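Local structure of SH2 domain-containing protein 3C (Homo sapiens, 3T6G) at residues F21-I26 against E272-V276; L201-P207 against L255-A260. The protein acts as an adapter in cell adhesion and migration signalling, with a closed C-terminal Cdc25-homology domain that binds BCAR1 but cannot carry out canonical nucleotide exchange. The protein carries 2 engineered substitutions. One frame throughout, in Å; residues are numbered along the deposited sequence.

The N-terminal end of the modelled chain runs through a loop, residues 21-26, before helix 35-46 begins. Much later in the chain the short helix 271-276 meets this loop and closes contact 1, with 245 mostly helical residues in between. Contact 2 is nested inside that large loop. It joins the connection after helix 175-193 to helix 253-263, and its own loop spans 47 residues. Helices 253-263 and 271-276 follow each other in sequence, so both contacts use neighbouring helices near the C-terminal part of the Ras-GEF domain. The contacts do not touch; their centres are 27 Å apart. Contact 1 is a surface contact and contact 2 is partly buried.

Contact 1: residues F21-I26 against E272-V276; sequences FQSLLI and ELLEV
Ser23 OG faces the carboxylate of Glu275 and lies 2.8 Å from Glu275 OE1. The hydroxyl can donate its proton to either carboxylate oxygen, and the choice between them is not settled. OE2 is modelled even nearer, but it also crowds the Ser23 side chain, so its exact place is doubtful. The same hydroxyl oxygen of Ser23, OG, accepts a weak bond from Leu25 N at 3.3 Å. The bond gives an ST turn, though a loosely held one. Ser23 OG is thus held from its own loop while it reaches to the helix.

Glu275 carries the contact from the helix side. Its CG is anti to the backbone N (chi1 -171°) and the chain stays extended beyond CG. This sends the carboxylate straight out from helix 271-276 into the loop. Apolar groups lie along its stem. Phe21 meets it with the edge of its ring: Phe21 CZ is 3.8 Å from Glu275 CG, and Glu275 CD lies in the ring plane. The ring and carboxylate planes are 76° apart, so the two groups do not stack. Leu25 runs past Glu275 in the opposite direction. Its CD2 is 3.6 Å from Glu275 CD and also reaches the CB and CG of that chain. Nearer the start of the helix, Leu25 CD1 lies 4.2 Å from Glu272 OE2.

The loop and helix also share neighbours. Phe21 rests on Glu280, while Ile26 and Glu275 both touch Phe281, all on helix 279-287. Val276, whose CB points away from the loop, packs against Val41 and Leu44 of helix 35-46. The arrangement is an N-terminal loop, turned at Ser23 to Leu25, packed on a short helix near the surface of the all-helical Cdc25-homology (Ras-GEF) domain.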
ATOM      1  N   PHE A  21      -0.267 -13.343  20.399  1.00 87.09           N
ATOM      2  CA  PHE A  21       1.159 -13.485  20.136  1.00 76.67           C
ATOM      3  C   PHE A  21       1.905 -13.850  21.423  1.00 82.18           C
ATOM      4  O   PHE A  21       1.669 -13.260  22.480  1.00 86.39           O
ATOM      5  CB  PHE A  21       1.700 -12.191  19.515  1.00 73.64           C
ATOM      6  CG  PHE A  21       3.193 -12.193  19.286  1.00 75.63           C
ATOM      7  CD1 PHE A  21       3.723 -12.623  18.085  1.00 74.95           C
ATOM      8  CD2 PHE A  21       4.062 -11.755  20.270  1.00 79.33           C
ATOM      9  CE1 PHE A  21       5.091 -12.630  17.869  1.00 77.60           C
ATOM     10  CE2 PHE A  21       5.434 -11.755  20.060  1.00 84.82           C
ATOM     11  CZ  PHE A  21       5.946 -12.192  18.855  1.00 80.90           C
ATOM     12  N   GLN A  22       2.779 -14.849  21.332  1.00 79.09           N
ATOM     13  CA  GLN A  22       3.552 -15.323  22.471  1.00 74.74           C
ATOM     14  C   GLN A  22       4.985 -15.493  21.994  1.00 77.64           C
ATOM     15  O   GLN A  22       5.198 -15.797  20.820  1.00 82.80           O
ATOM     16  CB  GLN A  22       3.017 -16.671  22.956  1.00 87.29           C
ATOM     17  CG  GLN A  22       1.561 -16.682  23.453  1.00 91.55           C
ATOM     18  CD  GLN A  22       1.034 -18.102  23.719  1.00 90.40           C
ATOM     19  OE1 GLN A  22       0.807 -18.878  22.780  1.00 94.61           O
ATOM     20  NE2 GLN A  22       0.837 -18.441  24.994  1.00 79.86           N
ATOM     21  N   SER A  23       5.956 -15.292  22.892  1.00 77.75           N
ATOM     22  CA  SER A  23       7.385 -15.427  22.582  1.00 73.52           C
ATOM     23  C   SER A  23       8.223 -15.279  23.846  1.00 81.39           C
ATOM     24  O   SER A  23       7.680 -15.042  24.923  1.00 87.32           O
ATOM     25  CB  SER A  23       7.824 -14.361  21.579  1.00 78.99           C
ATOM     26  OG  SER A  23       9.226 -14.416  21.363  1.00 85.26           O
ATOM     27  N   LEU A  24       9.546 -15.413  23.718  1.00 87.47           N
ATOM     28  CA  LEU A  24      10.458 -15.191  24.850  1.00 89.54           C
ATOM     29  C   LEU A  24      10.658 -13.699  25.090  1.00 93.79           C
ATOM     30  O   LEU A  24      10.871 -13.263  26.222  1.00100.56           O
ATOM     31  CB  LEU A  24      11.822 -15.842  24.608  1.00 75.97           C
ATOM     32  CG  LEU A  24      12.011 -17.326  24.896  1.00 83.28           C
ATOM     33  CD1 LEU A  24      13.403 -17.726  24.446  1.00 89.07           C
ATOM     34  CD2 LEU A  24      11.826 -17.673  26.384  1.00 80.16           C
ATOM     35  N   LEU A  25      10.600 -12.929  24.007  1.00 87.97           N
ATOM     36  CA  LEU A  25      10.664 -11.476  24.061  1.00 78.69           C
ATOM     37  C   LEU A  25       9.384 -10.894  24.641  1.00 85.93           C
ATOM     38  O   LEU A  25       9.428 -10.044  25.521  1.00 91.55           O
ATOM     39  CB  LEU A  25      10.856 -10.927  22.658  1.00 73.04           C
ATOM     40  CG  LEU A  25      12.291 -10.784  22.154  1.00 76.74           C
ATOM     41  CD1 LEU A  25      13.227 -11.710  22.893  1.00 76.41           C
ATOM     42  CD2 LEU A  25      12.378 -10.966  20.628  1.00 69.40           C
ATOM     43  N   ILE A  26       8.238 -11.346  24.142  1.00 86.27           N
ATOM     44  CA  ILE A  26       6.970 -10.812  24.623  1.00 85.67           C
ATOM     45  C   ILE A  26       6.180 -11.769  25.515  1.00 84.98           C
ATOM     46  O   ILE A  26       5.483 -12.648  25.010  1.00 87.10           O
ATOM     47  CB  ILE A  26       6.089 -10.340  23.459  1.00 83.35           C
ATOM     48  CG1 ILE A  26       6.315  -8.852  23.234  1.00 65.83           C
ATOM     49  CG2 ILE A  26       4.615 -10.621  23.738  1.00 90.61           C
ATOM     50  CD1 ILE A  26       7.360  -8.581  22.206  1.00 66.21           C
ATOM     51  N   GLU A 272      15.269 -13.983  16.150  1.00 67.87           N
ATOM     52  CA  GLU A 272      14.922 -12.828  16.988  1.00 66.72           C
ATOM     53  C   GLU A 272      14.716 -11.588  16.146  1.00 66.79           C
ATOM     54  O   GLU A 272      13.870 -10.742  16.432  1.00 70.93           O
ATOM     55  CB  GLU A 272      16.005 -12.558  18.024  1.00 67.66           C
ATOM     56  CG  GLU A 272      16.415 -13.771  18.840  1.00 74.20           C
ATOM     57  CD  GLU A 272      17.220 -13.382  20.067  1.00 82.61           C
ATOM     58  OE1 GLU A 272      18.390 -12.968  19.905  1.00 82.33           O
ATOM     59  OE2 GLU A 272      16.673 -13.473  21.190  1.00 86.23           O
ATOM     60  N   LEU A 273      15.506 -11.496  15.093  1.00 69.08           N
ATOM     61  CA  LEU A 273      15.436 -10.377  14.190  1.00 66.53           C
ATOM     62  C   LEU A 273      14.113 -10.425  13.456  1.00 68.70           C
ATOM     63  O   LEU A 273      13.453  -9.391  13.318  1.00 67.05           O
ATOM     64  CB  LEU A 273      16.597 -10.433  13.208  1.00 74.99           C
ATOM     65  CG  LEU A 273      17.592  -9.282  13.223  1.00 70.39           C
ATOM     66  CD1 LEU A 273      18.424  -9.364  11.960  1.00 76.58           C
ATOM     67  CD2 LEU A 273      16.857  -7.953  13.269  1.00 67.44           C
ATOM     68  N   LEU A 274      13.712 -11.615  12.997  1.00 70.04           N
ATOM     69  CA  LEU A 274      12.394 -11.761  12.355  1.00 58.49           C
ATOM     70  C   LEU A 274      11.330 -11.332  13.344  1.00 57.04           C
ATOM     71  O   LEU A 274      10.440 -10.551  12.994  1.00 58.31           O
ATOM     72  CB  LEU A 274      12.117 -13.183  11.850  1.00 57.08           C
ATOM     73  CG  LEU A 274      12.966 -13.635  10.659  1.00 56.32           C
ATOM     74  CD1 LEU A 274      12.592 -15.010  10.158  1.00 63.67           C
ATOM     75  CD2 LEU A 274      12.839 -12.658   9.550  1.00 51.08           C
ATOM     76  N   GLU A 275      11.425 -11.785  14.594  1.00 43.88           N
ATOM     77  CA  GLU A 275      10.415 -11.328  15.553  1.00 48.43           C
ATOM     78  C   GLU A 275      10.277  -9.797  15.560  1.00 61.68           C
ATOM     79  O   GLU A 275       9.146  -9.266  15.527  1.00 59.80           O
ATOM     80  CB  GLU A 275      10.711 -11.827  16.947  1.00 54.81           C
ATOM     81  CG  GLU A 275       9.595 -11.568  17.926  1.00 61.66           C
ATOM     82  CD  GLU A 275       9.599 -12.582  19.061  1.00 71.95           C
ATOM     83  OE1 GLU A 275      10.287 -13.623  18.923  1.00 73.82           O
ATOM     84  OE2 GLU A 275       8.924 -12.342  20.092  1.00 76.71           O
ATOM     85  N   VAL A 276      11.429  -9.101  15.573  1.00 56.56           N
ATOM     86  CA  VAL A 276      11.489  -7.638  15.727  1.00 50.08           C
ATOM     87  C   VAL A 276      10.740  -6.939  14.600  1.00 56.98           C
ATOM     88  O   VAL A 276      10.087  -5.920  14.797  1.00 52.66           O
ATOM     89  CB  VAL A 276      12.969  -7.147  15.782  1.00 59.02           C
ATOM     90  CG1 VAL A 276      13.036  -5.660  15.697  1.00 52.98           C
ATOM     91  CG2 VAL A 276      13.673  -7.642  17.073  1.00 46.36           C
TER

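Contact 2: residues L201-P207 against L255-A260; sequences LSNTTFP and LYHTNA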
ATOM      1  N   LEU A 201      11.645  -3.430 -13.007  1.00106.57           N
ATOM      2  CA  LEU A 201      10.846  -4.575 -12.624  1.00100.00           C
ATOM      3  C   LEU A 201      11.753  -5.785 -12.341  1.00 97.35           C
ATOM      4  O   LEU A 201      11.450  -6.614 -11.482  1.00 90.54           O
ATOM      5  CB  LEU A 201       9.863  -4.866 -13.762  1.00 99.40           C
ATOM      6  CG  LEU A 201       8.624  -5.749 -13.633  1.00 87.77           C
ATOM      7  CD1 LEU A 201       7.571  -5.133 -12.727  1.00 76.92           C
ATOM      8  CD2 LEU A 201       8.076  -5.944 -15.030  1.00 90.23           C
ATOM      9  N   SER A 202      12.880  -5.865 -13.044  1.00 95.47           N
ATOM     10  CA  SER A 202      13.765  -7.024 -12.929  1.00 96.84           C
ATOM     11  C   SER A 202      14.487  -7.160 -11.579  1.00 96.12           C
ATOM     12  O   SER A 202      14.970  -8.242 -11.241  1.00101.55           O
ATOM     13  CB  SER A 202      14.789  -7.031 -14.059  1.00100.12           C
ATOM     14  OG  SER A 202      15.840  -6.127 -13.786  1.00106.87           O
ATOM     15  N   ASN A 203      14.573  -6.076 -10.814  1.00 88.83           N
ATOM     16  CA  ASN A 203      15.142  -6.158  -9.470  1.00 87.64           C
ATOM     17  C   ASN A 203      14.078  -6.057  -8.407  1.00 79.20           C
ATOM     18  O   ASN A 203      14.379  -6.108  -7.215  1.00 92.89           O
ATOM     19  CB  ASN A 203      16.213  -5.079  -9.230  1.00100.54           C
ATOM     20  CG  ASN A 203      16.960  -5.267  -7.897  1.00 97.95           C
ATOM     21  OD1 ASN A 203      17.793  -6.163  -7.763  1.00 90.59           O
ATOM     22  ND2 ASN A 203      16.661  -4.415  -6.917  1.00 94.50           N
ATOM     23  N   THR A 204      12.825  -5.941  -8.832  1.00 66.53           N
ATOM     24  CA  THR A 204      11.740  -5.697  -7.889  1.00 57.30           C
ATOM     25  C   THR A 204      11.211  -6.957  -7.227  1.00 60.07           C
ATOM     26  O   THR A 204      11.126  -8.032  -7.832  1.00 61.38           O
ATOM     27  CB  THR A 204      10.579  -4.951  -8.553  1.00 60.11           C
ATOM     28  OG1 THR A 204      11.092  -3.800  -9.234  1.00 83.88           O
ATOM     29  CG2 THR A 204       9.578  -4.504  -7.518  1.00 48.33           C
ATOM     30  N   THR A 205      10.767  -6.768  -5.996  1.00 53.37           N
ATOM     31  CA  THR A 205      10.560  -7.832  -5.058  1.00 43.78           C
ATOM     32  C   THR A 205       9.314  -7.466  -4.303  1.00 54.31           C
ATOM     33  O   THR A 205       8.596  -8.318  -3.792  1.00 69.00           O
ATOM     34  CB  THR A 205      11.781  -7.837  -4.094  1.00 63.20           C
ATOM     35  OG1 THR A 205      12.505  -9.080  -4.186  1.00 61.27           O
ATOM     36  CG2 THR A 205      11.369  -7.537  -2.672  1.00 43.65           C
ATOM     37  N   PHE A 206       9.056  -6.170  -4.232  1.00 51.66           N
ATOM     38  CA  PHE A 206       7.854  -5.665  -3.602  1.00 49.36           C
ATOM     39  C   PHE A 206       7.603  -4.249  -4.105  1.00 65.35           C
ATOM     40  O   PHE A 206       8.200  -3.303  -3.614  1.00 73.01           O
ATOM     41  CB  PHE A 206       8.025  -5.670  -2.101  1.00 41.56           C
ATOM     42  CG  PHE A 206       6.752  -5.487  -1.354  1.00 42.44           C
ATOM     43  CD1 PHE A 206       6.608  -6.002  -0.086  1.00 44.07           C
ATOM     44  CD2 PHE A 206       5.691  -4.825  -1.929  1.00 48.43           C
ATOM     45  CE1 PHE A 206       5.441  -5.852   0.605  1.00 44.92           C
ATOM     46  CE2 PHE A 206       4.518  -4.657  -1.237  1.00 47.66           C
ATOM     47  CZ  PHE A 206       4.395  -5.162   0.033  1.00 43.74           C
ATOM     48  N   PRO A 207       6.691  -4.105  -5.076  1.00 69.73           N
ATOM     49  CA  PRO A 207       6.492  -2.875  -5.843  1.00 52.10           C
ATOM     50  C   PRO A 207       5.871  -1.805  -4.968  1.00 50.16           C
ATOM     51  O   PRO A 207       5.448  -2.083  -3.829  1.00 43.43           O
ATOM     52  CB  PRO A 207       5.471  -3.299  -6.882  1.00 60.86           C
ATOM     53  CG  PRO A 207       4.596  -4.253  -6.102  1.00 66.79           C
ATOM     54  CD  PRO A 207       5.561  -5.036  -5.245  1.00 70.54           C
ATOM     55  N   LEU A 255       6.380 -12.574 -10.895  1.00 68.99           N
ATOM     56  CA  LEU A 255       7.727 -12.059 -11.080  1.00 66.08           C
ATOM     57  C   LEU A 255       8.302 -11.619  -9.737  1.00 68.90           C
ATOM     58  O   LEU A 255       9.461 -11.887  -9.428  1.00 77.32           O
ATOM     59  CB  LEU A 255       7.759 -10.904 -12.082  1.00 66.43           C
ATOM     60  CG  LEU A 255       9.161 -10.290 -12.239  1.00 69.98           C
ATOM     61  CD1 LEU A 255      10.037 -11.225 -13.051  1.00 72.68           C
ATOM     62  CD2 LEU A 255       9.129  -8.909 -12.881  1.00 67.86           C
ATOM     63  N   TYR A 256       7.490 -10.948  -8.935  1.00 57.64           N
ATOM     64  CA  TYR A 256       7.961 -10.502  -7.640  1.00 56.12           C
ATOM     65  C   TYR A 256       8.285 -11.699  -6.734  1.00 62.61           C
ATOM     66  O   TYR A 256       9.275 -11.675  -5.992  1.00 69.74           O
ATOM     67  CB  TYR A 256       6.949  -9.557  -6.982  1.00 50.32           C
ATOM     68  CG  TYR A 256       6.536  -8.423  -7.887  1.00 63.68           C
ATOM     69  CD1 TYR A 256       7.487  -7.563  -8.408  1.00 65.88           C
ATOM     70  CD2 TYR A 256       5.195  -8.216  -8.232  1.00 63.51           C
ATOM     71  CE1 TYR A 256       7.138  -6.528  -9.231  1.00 71.62           C
ATOM     72  CE2 TYR A 256       4.833  -7.167  -9.066  1.00 66.07           C
ATOM     73  CZ  TYR A 256       5.810  -6.327  -9.560  1.00 71.79           C
ATOM     74  OH  TYR A 256       5.489  -5.286 -10.393  1.00 71.91           O
ATOM     75  N   HIS A 257       7.453 -12.737  -6.801  1.00 51.86           N
ATOM     76  CA  HIS A 257       7.669 -13.936  -6.004  1.00 56.53           C
ATOM     77  C   HIS A 257       9.014 -14.559  -6.375  1.00 62.81           C
ATOM     78  O   HIS A 257       9.866 -14.792  -5.505  1.00 63.23           O
ATOM     79  CB  HIS A 257       6.544 -14.937  -6.231  1.00 57.60           C
ATOM     80  CG  HIS A 257       6.906 -16.346  -5.869  1.00 58.17           C
ATOM     81  ND1 HIS A 257       6.936 -16.801  -4.564  1.00 52.42           N
ATOM     82  CD2 HIS A 257       7.242 -17.402  -6.648  1.00 47.38           C
ATOM     83  CE1 HIS A 257       7.279 -18.081  -4.557  1.00 50.49           C
ATOM     84  NE2 HIS A 257       7.477 -18.467  -5.804  1.00 59.21           N
ATOM     85  N   THR A 258       9.193 -14.808  -7.674  1.00 60.59           N
ATOM     86  CA  THR A 258      10.458 -15.287  -8.216  1.00 62.36           C
ATOM     87  C   THR A 258      11.651 -14.483  -7.706  1.00 68.17           C
ATOM     88  O   THR A 258      12.505 -15.017  -7.012  1.00 70.89           O
ATOM     89  CB  THR A 258      10.492 -15.203  -9.738  1.00 63.45           C
ATOM     90  OG1 THR A 258       9.638 -16.205 -10.297  1.00 62.88           O
ATOM     91  CG2 THR A 258      11.918 -15.424 -10.228  1.00 73.17           C
ATOM     92  N   ASN A 259      11.705 -13.203  -8.070  1.00 65.05           N
ATOM     93  CA  ASN A 259      12.775 -12.327  -7.619  1.00 60.45           C
ATOM     94  C   ASN A 259      13.051 -12.501  -6.148  1.00 60.69           C
ATOM     95  O   ASN A 259      14.188 -12.708  -5.741  1.00 74.25           O
ATOM     96  CB  ASN A 259      12.432 -10.873  -7.883  1.00 58.55           C
ATOM     97  CG  ASN A 259      12.489 -10.538  -9.340  1.00 62.83           C
ATOM     98  OD1 ASN A 259      13.111 -11.260 -10.129  1.00 65.41           O
ATOM     99  ND2 ASN A 259      11.854  -9.434  -9.719  1.00 54.53           N
ATOM    100  N   ALA A 260      11.999 -12.410  -5.350  1.00 53.11           N
ATOM    101  CA  ALA A 260      12.125 -12.499  -3.905  1.00 48.75           C
ATOM    102  C   ALA A 260      12.712 -13.856  -3.478  1.00 63.60           C
ATOM    103  O   ALA A 260      13.490 -13.933  -2.538  1.00 64.54           O
ATOM    104  CB  ALA A 260      10.764 -12.284  -3.272  1.00 48.79           C
TER
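Asn259 makes the hydrogen bonds from helix 253-263 to the loop. Its ND2 donates to Thr204 O at an N-H...O angle of 159°, with Asn259 ND2 and Thr204 O modelled a doubtfully short 2.5 Å apart. The same carbonyl oxygen lies at the edge of the Tyr256 ring, in its plane. A second bond, weak and bent, runs from Asn259 ND2 to Leu201 O. Leu201 O also accepts Thr204 N at 3.1 Å, which closes the 3-10 turn of 201-203. With CG anti to its carbonyl carbon (chi1 -72°), the Asn259 amide turns toward these two carbonyls. The hydroxyl of Thr204 bonds instead to Pro200 O.

The segments join two parts of the helical Ras-GEF domain: the connection between helices 175-193 and 210-215, and helix 253-263. Tyr256 is probably a phosphorylation site in the natural protein. Here it is unmodified and buried.

A CH-pi contact covers one face of the Tyr256 ring: Pro207 CD lies 4.2 Å above its centroid, only 4° off the normal. Met84 of helix 83-86 also touches both Tyr256 and Pro207.

Apolar contacts complete the seam. Thr204 CG2 approaches Tyr256 CE1 obliquely at 3.6 Å, and the two side chains point the same way. Leu201 crosses the tyrosine at about a right angle; its CD1 methyl is 3.1 Å from Tyr256 OH, close but not a hydrogen bond. Leu201 CG also packs closely on Leu255 CD2, at 3.3 Å. Were Tyr256 an alanine, Pro207 would probably lose the ring face under its CD and a gap open beside Thr204 and Leu201.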